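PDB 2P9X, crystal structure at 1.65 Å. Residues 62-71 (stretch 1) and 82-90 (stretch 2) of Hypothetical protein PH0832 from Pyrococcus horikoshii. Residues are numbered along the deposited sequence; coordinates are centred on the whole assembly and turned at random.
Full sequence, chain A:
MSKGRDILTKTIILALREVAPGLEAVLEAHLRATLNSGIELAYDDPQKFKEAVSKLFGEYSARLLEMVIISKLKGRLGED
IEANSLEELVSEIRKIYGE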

# COMPACT_ATOMS: atom_id res chain seq x y z
N ALA A 62 -2.43 6.16 -4.99
CA ALA A 62 -2.04 7.01 -6.11
C ALA A 62 -3.09 8.08 -6.33
O ALA A 62 -2.76 9.25 -6.58
CB ALA A 62 -1.87 6.18 -7.39
N ARG A 63 -4.35 7.70 -6.22
CA ARG A 63 -5.45 8.65 -6.40
C ARG A 63 -5.40 9.73 -5.32
O ARG A 63 -5.58 10.91 -5.62
CB ARG A 63 -6.80 7.93 -6.36
CG ARG A 63 -7.27 7.44 -7.73
CD ARG A 63 -7.63 8.63 -8.61
NE ARG A 63 -8.81 9.32 -8.11
CZ ARG A 63 -9.01 10.63 -8.20
NH1 ARG A 63 -8.11 11.42 -8.77
NH2 ARG A 63 -10.13 11.16 -7.71
N LEU A 64 -5.16 9.32 -4.08
CA LEU A 64 -5.07 10.26 -2.96
C LEU A 64 -3.95 11.27 -3.22
O LEU A 64 -4.14 12.47 -3.01
CB LEU A 64 -4.84 9.51 -1.64
CG LEU A 64 -6.05 8.76 -1.08
CD1 LEU A 64 -5.64 7.87 0.08
CD2 LEU A 64 -7.11 9.76 -0.62
N LEU A 65 -2.80 10.80 -3.68
CA LEU A 65 -1.68 11.70 -3.97
C LEU A 65 -2.08 12.66 -5.09
O LEU A 65 -1.78 13.86 -5.03
CB LEU A 65 -0.44 10.91 -4.38
CG LEU A 65 0.77 11.77 -4.76
CD1 LEU A 65 1.21 12.62 -3.57
CD2 LEU A 65 1.91 10.87 -5.23
N GLU A 66 -2.76 12.14 -6.11
CA GLU A 66 -3.19 12.97 -7.23
C GLU A 66 -4.09 14.10 -6.71
O GLU A 66 -3.89 15.26 -7.04
CB GLU A 66 -3.96 12.12 -8.25
CG GLU A 66 -4.30 12.84 -9.54
CD GLU A 66 -5.01 11.95 -10.55
OE1 GLU A 66 -5.88 11.14 -10.14
OE2 GLU A 66 -4.71 12.05 -11.75
N MET A 67 -5.06 13.74 -5.87
CA MET A 67 -5.97 14.73 -5.31
C MET A 67 -5.22 15.79 -4.51
O MET A 67 -5.51 16.98 -4.62
CB MET A 67 -7.01 14.04 -4.42
CG MET A 67 -8.03 13.26 -5.23
SD MET A 67 -8.98 12.10 -4.23
CE MET A 67 -10.01 13.24 -3.31
N VAL A 68 -4.25 15.35 -3.72
CA VAL A 68 -3.46 16.27 -2.92
C VAL A 68 -2.63 17.19 -3.81
O VAL A 68 -2.55 18.39 -3.55
CB VAL A 68 -2.55 15.49 -1.95
CG1 VAL A 68 -1.54 16.43 -1.32
CG2 VAL A 68 -3.40 14.84 -0.86
N ILE A 69 -2.02 16.65 -4.86
CA ILE A 69 -1.21 17.48 -5.76
C ILE A 69 -2.06 18.55 -6.43
O ILE A 69 -1.67 19.72 -6.50
CB ILE A 69 -0.53 16.62 -6.85
CG1 ILE A 69 0.54 15.73 -6.22
CG2 ILE A 69 0.10 17.54 -7.92
CD1 ILE A 69 1.12 14.69 -7.18
N ILE A 70 -3.23 18.16 -6.93
CA ILE A 70 -4.11 19.11 -7.60
C ILE A 70 -4.53 20.23 -6.65
O ILE A 70 -4.51 21.41 -7.02
CB ILE A 70 -5.36 18.40 -8.16
CG1 ILE A 70 -4.94 17.41 -9.25
CG2 ILE A 70 -6.34 19.43 -8.74
CD1 ILE A 70 -6.08 16.55 -9.79
N SER A 71 -4.88 19.85 -5.43
CA SER A 71 -5.29 20.82 -4.42
C SER A 71 -4.17 21.81 -4.09
O SER A 71 -4.42 23.01 -3.95
CB SER A 71 -5.73 20.09 -3.14
OG SER A 71 -6.94 19.39 -3.35
N GLU A 82 -9.26 23.83 -13.15
CA GLU A 82 -10.40 22.93 -13.06
C GLU A 82 -9.99 21.45 -13.15
O GLU A 82 -10.80 20.55 -13.03
CB GLU A 82 -11.36 23.30 -14.20
CG GLU A 82 -11.95 24.70 -14.01
CD GLU A 82 -12.91 25.01 -15.14
OE1 GLU A 82 -13.83 24.25 -15.37
OE2 GLU A 82 -12.74 26.07 -15.76
N ALA A 83 -8.69 21.23 -13.40
CA ALA A 83 -8.19 19.87 -13.56
C ALA A 83 -8.70 18.91 -12.48
O ALA A 83 -8.72 19.21 -11.29
CB ALA A 83 -6.66 19.91 -13.57
N ASN A 84 -9.15 17.73 -12.95
CA ASN A 84 -9.56 16.66 -12.04
C ASN A 84 -8.59 15.48 -12.11
O ASN A 84 -8.74 14.45 -11.47
CB ASN A 84 -10.95 16.19 -12.47
CG ASN A 84 -11.91 17.36 -12.46
OD1 ASN A 84 -12.14 17.99 -11.44
ND2 ASN A 84 -12.57 17.56 -13.62
N SER A 85 -7.55 15.62 -12.94
CA SER A 85 -6.54 14.59 -13.10
C SER A 85 -5.19 15.27 -13.30
O SER A 85 -5.13 16.43 -13.71
CB SER A 85 -6.84 13.70 -14.31
OG SER A 85 -6.63 14.41 -15.52
N LEU A 86 -4.11 14.55 -13.03
CA LEU A 86 -2.78 15.12 -13.20
C LEU A 86 -2.54 15.49 -14.67
O LEU A 86 -1.89 16.49 -14.95
CB LEU A 86 -1.71 14.13 -12.72
CG LEU A 86 -0.27 14.63 -12.67
CD1 LEU A 86 -0.15 15.78 -11.66
CD2 LEU A 86 0.64 13.49 -12.26
N GLU A 87 -3.07 14.69 -15.59
CA GLU A 87 -2.90 14.97 -17.02
C GLU A 87 -3.55 16.30 -17.37
O GLU A 87 -2.96 17.11 -18.09
CB GLU A 87 -3.53 13.86 -17.88
CG GLU A 87 -2.77 12.55 -17.84
CD GLU A 87 -3.34 11.59 -16.82
OE1 GLU A 87 -3.86 12.05 -15.78
OE2 GLU A 87 -3.25 10.37 -17.06
N GLU A 88 -4.76 16.52 -16.87
CA GLU A 88 -5.46 17.77 -17.13
C GLU A 88 -4.72 18.92 -16.45
O GLU A 88 -4.69 20.04 -16.97
CB GLU A 88 -6.89 17.71 -16.60
CG GLU A 88 -7.80 16.78 -17.38
CD GLU A 88 -9.20 16.70 -16.79
OE1 GLU A 88 -9.47 17.38 -15.78
OE2 GLU A 88 -10.02 15.95 -17.35
N LEU A 89 -4.13 18.64 -15.29
CA LEU A 89 -3.41 19.66 -14.54
C LEU A 89 -2.19 20.15 -15.32
O LEU A 89 -1.91 21.35 -15.38
CB LEU A 89 -2.96 19.12 -13.18
CG LEU A 89 -2.29 20.11 -12.23
CD1 LEU A 89 -3.31 21.16 -11.77
CD2 LEU A 89 -1.70 19.37 -11.04
N VAL A 90 -1.45 19.21 -15.92
CA VAL A 90 -0.27 19.56 -16.69
C VAL A 90 -0.70 20.33 -17.94
O VAL A 90 -0.05 21.29 -18.34
CB VAL A 90 0.52 18.29 -17.10
CG1 VAL A 90 1.62 18.64 -18.09
CG2 VAL A 90 1.12 17.65 -15.85
O HOH W 1 -8.33 14.16 -8.92

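Stretch 1 is helical throughout. Stretch 2 begins as a loop and turns into a helix at L86. The two helices run roughly parallel, with 25° between their directions and a closest axial approach of 10.4 Å. One side of the first helix, carrying E66, I69 and I70, faces the turn and the opening of the second.

I70 makes the main bump. It has the largest area covered by the other stretch, and its side chain lies against the backbone of the loop. CG2 of I70 is 3.5 Å from A83 O. CD1 of I70 is 3.6 Å from both N84 C and S85 N, and 4.3 Å from L86 N. The hollow it fills is therefore walled largely by main chain from A83 to L86. N84 and S85 point their CA-to-CB bonds away, and I70 CD1 rests on their backbone; S85 CB still touches E66, 3.7 Å from E66 OE2. L89 adds an apolar wall, with its CD2 4.2 Å from I70 CG1.

I69 sits beside I70 and meets leucine side chains. Its CG2 is 4.1 Å from L86 CD1 and 4.0 Å from L89 CD2. The isoleucine methyl thus touches two leucines one helical turn apart. L86 and L89 share the same rotamer, chi1 t and chi2 p. All four of these side chains are buried.

E66 reaches out in an extended form, with chi1 and chi2 both t, to the start of the second helix. L86 N donates a hydrogen bond to E66 OE2 at 2.9 Å, with an angle of 164° at the hydrogen. An amide in the first turn of a helix lacks the usual backbone acceptor, so the carboxylate supplies one. The same OE2 packs 3.4 Å from S85 CA. It also lies 4.1 Å from E87 OE1, a close approach of like charges. R63 helps to balance the charge: its NH1 forms a salt bridge with E66 OE1 at 2.6 Å.

R63 comes close to the loop. Its NH1 is 4.1 Å from N84 O, and a water to one side bridges the two. The water accepts from R63 NH1 at 2.8 Å and donates to N84 O at 2.6 Å.

The turn is also braced from within. S85 is the N-cap, and its OG accepts from E88 N at 3.1 Å. E88 OE1 also accepts from N84 N at 2.9 Å. These bonds tie the loop to the first turn of the helix, next to the backbone that receives I70.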